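Local coordinates for enterobactin synthetase component F-related protein (Vibrio cholerae serotype O1, PDB 4OXI) that probably activates glycine as an ATP-dependent adenylation domain of a lipopolysaccharide-modification pathway, and here holds the glycyl-adenylate intermediate, at residues N238-Y242 with C365-V369; F266-D272 with W306-P310. All blocks are in the same frame, centred on the assembly; numbering follows the deposited sequence.

Interaction 1. Residues N238-Y242 with C365-V369; sequences NLHCY and CTIAV. With GAP (glycyl-adenosine-5'-phosphate), chain B.
Y242, on helix 236-249, lies against residues 366-368, the loop that follows the YGPTE sequence of the adenylation-domain fold. With its CG anti to the backbone N (chi1 175°), the ring extends from the helix to the loop. CB begins the contact beside T366 CG2, at 3.9 Å. The CD1 and CD2 halves of the ring then meet different chemistry: CD2 packs on the I367 CD1 methyl at 3.5 Å, whereas CD1 has the carbonyl oxygen A368 O at the ring edge, 3.4 Å away. I367 CB stands 4.0 Å from the ring centroid and only 8° off the ring normal, a CH-pi contact over the face. Farther out, I367 CG2 lies near CZ and the hydroxyl OH, which pairs with H271 ND1. One helical turn earlier, N238 CB approaches T366 OG1 at 3.2 Å, the two side chains crossing nearly at right angles; N238 ND2 bonds instead to K422 O, and T366 OG1 to Q423 O. Q423 NE2 also donates to A368 O. The chain turns sharply with positive phi at T366 and I367, and the carbonyl I367 O accepts a 2.7 Å hydrogen bond from GAP N, the glycyl amino group.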
loop_
_atom_site.group_PDB
_atom_site.type_symbol
_atom_site.label_atom_id
_atom_site.label_comp_id
_atom_site.label_asym_id
_atom_site.label_seq_id
_atom_site.Cartn_x
_atom_site.Cartn_y
_atom_site.Cartn_z
ATOM N N ASN A 238 2.667 -14.818 3.373
ATOM C CA ASN A 238 1.549 -13.880 3.182
ATOM C C ASN A 238 1.519 -13.382 1.742
ATOM O O ASN A 238 0.494 -13.454 1.057
ATOM C CB ASN A 238 1.690 -12.635 4.066
ATOM C CG ASN A 238 1.575 -12.921 5.543
ATOM O OD1 ASN A 238 2.304 -12.331 6.344
ATOM N ND2 ASN A 238 0.661 -13.810 5.920
ATOM N N LEU A 239 2.659 -12.867 1.287
ATOM C CA LEU A 239 2.748 -12.240 -0.033
ATOM C C LEU A 239 2.555 -13.248 -1.156
ATOM O O LEU A 239 1.921 -12.940 -2.178
ATOM C CB LEU A 239 4.112 -11.554 -0.194
ATOM C CG LEU A 239 4.532 -11.088 -1.592
ATOM C CD1 LEU A 239 3.529 -10.079 -2.147
ATOM C CD2 LEU A 239 5.948 -10.492 -1.564
ATOM N N HIS A 240 3.130 -14.440 -0.981
ATOM C CA HIS A 240 3.055 -15.492 -2.009
ATOM C C HIS A 240 1.629 -15.975 -2.158
ATOM O O HIS A 240 1.167 -16.228 -3.265
ATOM C CB HIS A 240 3.979 -16.664 -1.666
ATOM C CG HIS A 240 5.421 -16.394 -1.958
ATOM N ND1 HIS A 240 6.449 -16.938 -1.219
ATOM C CD2 HIS A 240 6.008 -15.632 -2.910
ATOM C CE1 HIS A 240 7.604 -16.528 -1.705
ATOM N NE2 HIS A 240 7.367 -15.740 -2.737
ATOM N N CYS A 241 0.920 -16.097 -1.038
ATOM C CA CYS A 241 -0.489 -16.451 -1.116
ATOM C C CYS A 241 -1.283 -15.430 -1.946
ATOM O O CYS A 241 -2.003 -15.810 -2.870
ATOM C CB CYS A 241 -1.102 -16.622 0.277
ATOM S SG CYS A 241 -2.878 -17.031 0.213
ATOM N N TYR A 242 -1.140 -14.138 -1.642
ATOM C CA TYR A 242 -1.878 -13.116 -2.392
ATOM C C TYR A 242 -1.582 -13.136 -3.872
ATOM O O TYR A 242 -2.494 -13.199 -4.686
ATOM C CB TYR A 242 -1.605 -11.698 -1.890
ATOM C CG TYR A 242 -2.284 -10.674 -2.776
ATOM C CD1 TYR A 242 -3.649 -10.443 -2.669
ATOM C CD2 TYR A 242 -1.575 -9.958 -3.735
ATOM C CE1 TYR A 242 -4.291 -9.513 -3.475
ATOM C CE2 TYR A 242 -2.213 -9.013 -4.559
ATOM C CZ TYR A 242 -3.569 -8.799 -4.419
ATOM O OH TYR A 242 -4.217 -7.878 -5.221
ATOM N N CYS A 365 -3.957 -7.750 6.213
ATOM C CA CYS A 365 -4.225 -9.038 5.596
ATOM C C CYS A 365 -3.684 -9.108 4.163
ATOM O O CYS A 365 -4.290 -9.753 3.305
ATOM C CB CYS A 365 -5.725 -9.372 5.619
ATOM S SG CYS A 365 -6.074 -11.179 5.576
ATOM N N THR A 366 -2.552 -8.446 3.925
ATOM C CA THR A 366 -1.816 -8.530 2.658
ATOM C C THR A 366 -2.638 -8.091 1.445
ATOM O O THR A 366 -3.120 -8.923 0.668
ATOM C CB THR A 366 -1.219 -9.943 2.443
ATOM O OG1 THR A 366 -0.508 -10.322 3.625
ATOM C CG2 THR A 366 -0.237 -9.961 1.267
ATOM N N ILE A 367 -2.775 -6.773 1.298
ATOM C CA ILE A 367 -3.318 -6.116 0.097
ATOM C C ILE A 367 -4.842 -6.220 -0.088
ATOM O O ILE A 367 -5.574 -5.277 0.229
ATOM C CB ILE A 367 -2.581 -6.559 -1.169
ATOM C CG1 ILE A 367 -1.062 -6.553 -0.932
ATOM C CG2 ILE A 367 -2.966 -5.667 -2.343
ATOM C CD1 ILE A 367 -0.255 -7.095 -2.128
ATOM N N ALA A 368 -5.327 -7.345 -0.606
ATOM C CA ALA A 368 -6.767 -7.543 -0.733
ATOM C C ALA A 368 -7.108 -8.972 -0.375
ATOM O O ALA A 368 -6.324 -9.883 -0.665
ATOM C CB ALA A 368 -7.236 -7.227 -2.162
ATOM N N VAL A 369 -8.284 -9.184 0.210
ATOM C CA VAL A 369 -8.683 -10.532 0.606
ATOM C C VAL A 369 -9.979 -10.979 -0.076
ATOM O O VAL A 369 -10.272 -12.174 -0.144
ATOM C CB VAL A 369 -8.779 -10.669 2.156
ATOM C CG1 VAL A 369 -9.931 -9.861 2.695
ATOM C CG2 VAL A 369 -8.904 -12.125 2.569
HETATM N N GAP B . -4.672 -2.906 1.088
HETATM C CA GAP B . -5.602 -1.984 0.371
HETATM C C GAP B . -5.955 -0.868 1.334
HETATM O O GAP B . -6.677 0.063 1.026
HETATM P PA GAP B . -5.545 0.097 3.875
HETATM O O1A GAP B . -5.070 -0.684 5.075
HETATM O O2A GAP B . -4.894 1.419 3.502
HETATM O O3A GAP B . -5.402 -0.953 2.673
HETATM C "C5'" GAP B . -7.919 -0.772 4.573
HETATM O "O5'" GAP B . -7.127 0.308 4.076
HETATM C "C4'" GAP B . -9.349 -0.297 4.730
HETATM O "O4'" GAP B . -9.779 0.325 3.516
HETATM C "C3'" GAP B . -10.337 -1.427 4.917
HETATM O "O3'" GAP B . -10.400 -1.835 6.284
HETATM C "C2'" GAP B . -11.628 -0.806 4.414
HETATM O "O2'" GAP B . -12.155 0.089 5.381
HETATM C "C1'" GAP B . -11.174 0.113 3.309
HETATM N N9 GAP B . -11.362 -0.561 2.005
HETATM C C8 GAP B . -10.411 -1.223 1.320
HETATM N N7 GAP B . -10.899 -1.710 0.151
HETATM C C5 GAP B . -12.203 -1.363 0.089
HETATM C C6 GAP B . -13.310 -1.575 -0.867
HETATM N N6 GAP B . -13.106 -2.250 -2.030
HETATM N N1 GAP B . -14.517 -1.053 -0.545
HETATM C C2 GAP B . -14.727 -0.369 0.603
HETATM N N3 GAP B . -13.760 -0.143 1.514
HETATM C C4 GAP B . -12.502 -0.603 1.312
#

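Interaction 2. Residues F266-D272 with W306-P310; sequences FDLSVHD and WLSVP. With GAP (glycyl-adenosine-5'-phosphate), chain B.
F266 O is gripped twice by S269, through its backbone N and through OG at 2.8 Å, the hydroxyl approaching almost along the carbonyl direction (164°). These two hydrogen bonds tie the loop to the first turn of helix 268-279, while the F266 ring reaches the other segment: V309 CG1 sits at the ring edge, near its plane, 3.9 Å from F266 CE2. L268 CG lies over one face of the same ring, and the acyl oxygen GAP O is at its edge, in plane. Residues 266-272 read FDLSVHD, the FDxSV core motif of adenylation domains, and as in relatives its aspartate holds the substrate amine: GAP N donates to D267 OD1 at 2.7 Å. Helix 268-272 runs almost antiparallel to strand 306-308 (169°), the edge strand of its sheet, with L307 filling the interface. L268 CD2 touches L307 CD2 at 4.0 Å, the side chains crossing at about a right angle, and also lies 3.9 Å from GAP CA. H271, its CG anti to the backbone N (chi1 163°), carries its imidazole toward the strand; L307 CD2 lies over one face, though the closeness of this approach is doubtful. At the far end D272 OD1 packs on L307 CB at 3.6 Å. The other carboxylate oxygen, OD2, bonds to Q260 NE2, and a water lies within hydrogen-bonding reach of both D272 OD2 and L307 O.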
loop_
_atom_site.group_PDB
_atom_site.type_symbol
_atom_site.label_atom_id
_atom_site.label_comp_id
_atom_site.label_asym_id
_atom_site.label_seq_id
_atom_site.Cartn_x
_atom_site.Cartn_y
_atom_site.Cartn_z
ATOM N N PHE A 266 2.284 2.308 0.188
ATOM C CA PHE A 266 0.903 1.782 0.166
ATOM C C PHE A 266 0.997 0.390 -0.458
ATOM O O PHE A 266 1.670 0.224 -1.494
ATOM C CB PHE A 266 0.024 2.690 -0.714
ATOM C CG PHE A 266 -1.461 2.431 -0.604
ATOM C CD1 PHE A 266 -1.992 1.660 0.431
ATOM C CD2 PHE A 266 -2.339 2.964 -1.548
ATOM C CE1 PHE A 266 -3.370 1.422 0.528
ATOM C CE2 PHE A 266 -3.722 2.734 -1.461
ATOM C CZ PHE A 266 -4.234 1.963 -0.419
ATOM N N ASP A 267 0.357 -0.613 0.148
ATOM C CA ASP A 267 0.570 -1.978 -0.332
ATOM C C ASP A 267 0.002 -2.295 -1.728
ATOM O O ASP A 267 0.340 -3.325 -2.304
ATOM C CB ASP A 267 0.205 -3.049 0.714
ATOM C CG ASP A 267 -1.293 -3.158 0.968
ATOM O OD1 ASP A 267 -2.091 -2.440 0.315
ATOM O OD2 ASP A 267 -1.675 -3.995 1.824
ATOM N N LEU A 268 -0.825 -1.409 -2.283
ATOM C CA LEU A 268 -1.230 -1.547 -3.688
ATOM C C LEU A 268 -0.024 -1.571 -4.618
ATOM O O LEU A 268 -0.076 -2.189 -5.687
ATOM C CB LEU A 268 -2.173 -0.427 -4.116
ATOM C CG LEU A 268 -3.531 -0.345 -3.401
ATOM C CD1 LEU A 268 -4.472 0.569 -4.179
ATOM C CD2 LEU A 268 -4.156 -1.725 -3.234
ATOM N N SER A 269 1.070 -0.925 -4.219
ATOM C CA SER A 269 2.245 -0.894 -5.075
ATOM C C SER A 269 2.900 -2.265 -5.087
ATOM O O SER A 269 3.502 -2.662 -6.078
ATOM C CB SER A 269 3.251 0.150 -4.608
ATOM O OG SER A 269 3.758 -0.195 -3.330
ATOM N N VAL A 270 2.777 -2.987 -3.984
ATOM C CA VAL A 270 3.292 -4.347 -3.906
ATOM C C VAL A 270 2.578 -5.244 -4.901
ATOM O O VAL A 270 3.193 -6.060 -5.582
ATOM C CB VAL A 270 3.098 -4.923 -2.504
ATOM C CG1 VAL A 270 3.553 -6.386 -2.465
ATOM C CG2 VAL A 270 3.867 -4.076 -1.499
ATOM N N HIS A 271 1.269 -5.082 -4.996
ATOM C CA HIS A 271 0.508 -5.790 -6.021
ATOM C C HIS A 271 1.058 -5.461 -7.422
ATOM O O HIS A 271 1.425 -6.373 -8.172
ATOM C CB HIS A 271 -0.968 -5.430 -5.879
ATOM C CG HIS A 271 -1.804 -5.762 -7.075
ATOM N ND1 HIS A 271 -2.801 -6.713 -7.041
ATOM C CD2 HIS A 271 -1.827 -5.239 -8.323
ATOM C CE1 HIS A 271 -3.389 -6.773 -8.220
ATOM N NE2 HIS A 271 -2.823 -5.885 -9.015
ATOM N N ASP A 272 1.131 -4.172 -7.764
ATOM C CA ASP A 272 1.599 -3.746 -9.089
ATOM C C ASP A 272 2.913 -4.431 -9.448
ATOM O O ASP A 272 3.056 -5.026 -10.527
ATOM C CB ASP A 272 1.837 -2.218 -9.144
ATOM C CG ASP A 272 0.598 -1.389 -8.762
ATOM O OD1 ASP A 272 -0.547 -1.860 -8.982
ATOM O OD2 ASP A 272 0.768 -0.241 -8.249
ATOM N N TRP A 306 -4.510 -1.909 -14.680
ATOM C CA TRP A 306 -4.516 -0.765 -13.771
ATOM C C TRP A 306 -5.027 -1.125 -12.376
ATOM O O TRP A 306 -5.997 -1.873 -12.244
ATOM C CB TRP A 306 -5.391 0.355 -14.347
ATOM C CG TRP A 306 -5.439 1.585 -13.475
ATOM C CD1 TRP A 306 -6.367 1.877 -12.519
ATOM C CD2 TRP A 306 -4.517 2.687 -13.491
ATOM N NE1 TRP A 306 -6.080 3.096 -11.935
ATOM C CE2 TRP A 306 -4.947 3.613 -12.517
ATOM C CE3 TRP A 306 -3.362 2.975 -14.232
ATOM C CZ2 TRP A 306 -4.265 4.817 -12.267
ATOM C CZ3 TRP A 306 -2.687 4.176 -13.987
ATOM C CH2 TRP A 306 -3.141 5.079 -13.016
ATOM N N LEU A 307 -4.375 -0.590 -11.340
ATOM C CA LEU A 307 -4.861 -0.708 -9.960
ATOM C C LEU A 307 -4.645 0.610 -9.229
ATOM O O LEU A 307 -3.524 1.152 -9.226
ATOM C CB LEU A 307 -4.136 -1.825 -9.206
ATOM C CG LEU A 307 -4.372 -1.849 -7.686
ATOM C CD1 LEU A 307 -5.827 -2.135 -7.326
ATOM C CD2 LEU A 307 -3.487 -2.869 -7.008
ATOM N N SER A 308 -5.705 1.130 -8.617
ATOM C CA SER A 308 -5.589 2.318 -7.780
ATOM C C SER A 308 -6.815 2.438 -6.881
ATOM O O SER A 308 -7.741 1.643 -6.990
ATOM C CB SER A 308 -5.485 3.563 -8.650
ATOM O OG SER A 308 -6.726 3.801 -9.301
ATOM N N VAL A 309 -6.820 3.430 -5.994
ATOM C CA VAL A 309 -8.029 3.791 -5.261
ATOM C C VAL A 309 -9.032 4.316 -6.290
ATOM O O VAL A 309 -8.635 4.768 -7.370
ATOM C CB VAL A 309 -7.755 4.869 -4.183
ATOM C CG1 VAL A 309 -6.941 4.285 -3.037
ATOM C CG2 VAL A 309 -7.030 6.090 -4.791
ATOM N N PRO A 310 -10.331 4.233 -5.983
ATOM C CA PRO A 310 -11.340 4.644 -6.966
ATOM C C PRO A 310 -11.486 6.170 -7.114
ATOM O O PRO A 310 -12.227 6.627 -7.983
ATOM C CB PRO A 310 -12.631 4.032 -6.412
ATOM C CG PRO A 310 -12.379 3.866 -4.944
ATOM C CD PRO A 310 -10.928 3.508 -4.847
HETATM N N GAP B . -4.672 -2.906 1.088
HETATM C CA GAP B . -5.602 -1.984 0.371
HETATM C C GAP B . -5.955 -0.868 1.334
HETATM O O GAP B . -6.677 0.063 1.026
HETATM P PA GAP B . -5.545 0.097 3.875
HETATM O O1A GAP B . -5.070 -0.684 5.075
HETATM O O2A GAP B . -4.894 1.419 3.502
HETATM O O3A GAP B . -5.402 -0.953 2.673
HETATM C "C5'" GAP B . -7.919 -0.772 4.573
HETATM O "O5'" GAP B . -7.127 0.308 4.076
HETATM C "C4'" GAP B . -9.349 -0.297 4.730
HETATM O "O4'" GAP B . -9.779 0.325 3.516
HETATM C "C3'" GAP B . -10.337 -1.427 4.917
HETATM O "O3'" GAP B . -10.400 -1.835 6.284
HETATM C "C2'" GAP B . -11.628 -0.806 4.414
HETATM O "O2'" GAP B . -12.155 0.089 5.381
HETATM C "C1'" GAP B . -11.174 0.113 3.309
HETATM N N9 GAP B . -11.362 -0.561 2.005
HETATM C C8 GAP B . -10.411 -1.223 1.320
HETATM N N7 GAP B . -10.899 -1.710 0.151
HETATM C C5 GAP B . -12.203 -1.363 0.089
HETATM C C6 GAP B . -13.310 -1.575 -0.867
HETATM N N6 GAP B . -13.106 -2.250 -2.030
HETATM N N1 GAP B . -14.517 -1.053 -0.545
HETATM C C2 GAP B . -14.727 -0.369 0.603
HETATM N N3 GAP B . -13.760 -0.143 1.514
HETATM C C4 GAP B . -12.502 -0.603 1.312
HETATM O O HOH W 1 -1.218 1.127 -7.660
#

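Both contacts are buried, interaction 2 deeper, its centre about 6 Å from the centre of the chain, against about 11 Å for interaction 1; along the sequence it is nested within the loop closed by interaction 1. Different elements meet in each: a helix against an irregular loop in interaction 1, a helix start against an edge strand in interaction 2. They join where Y242 OH and H271 ND1 lie 2.6 Å apart, a probable hydrogen bond, and where L239 packs on V270. At the glycyl end of the ligand their chemistry is complementary, 365-369 offering a backbone carbonyl to the amine and 266-272 a carboxylate. Neither contact has a direct hydrogen bond between its segments; a water lies between those of interaction 2.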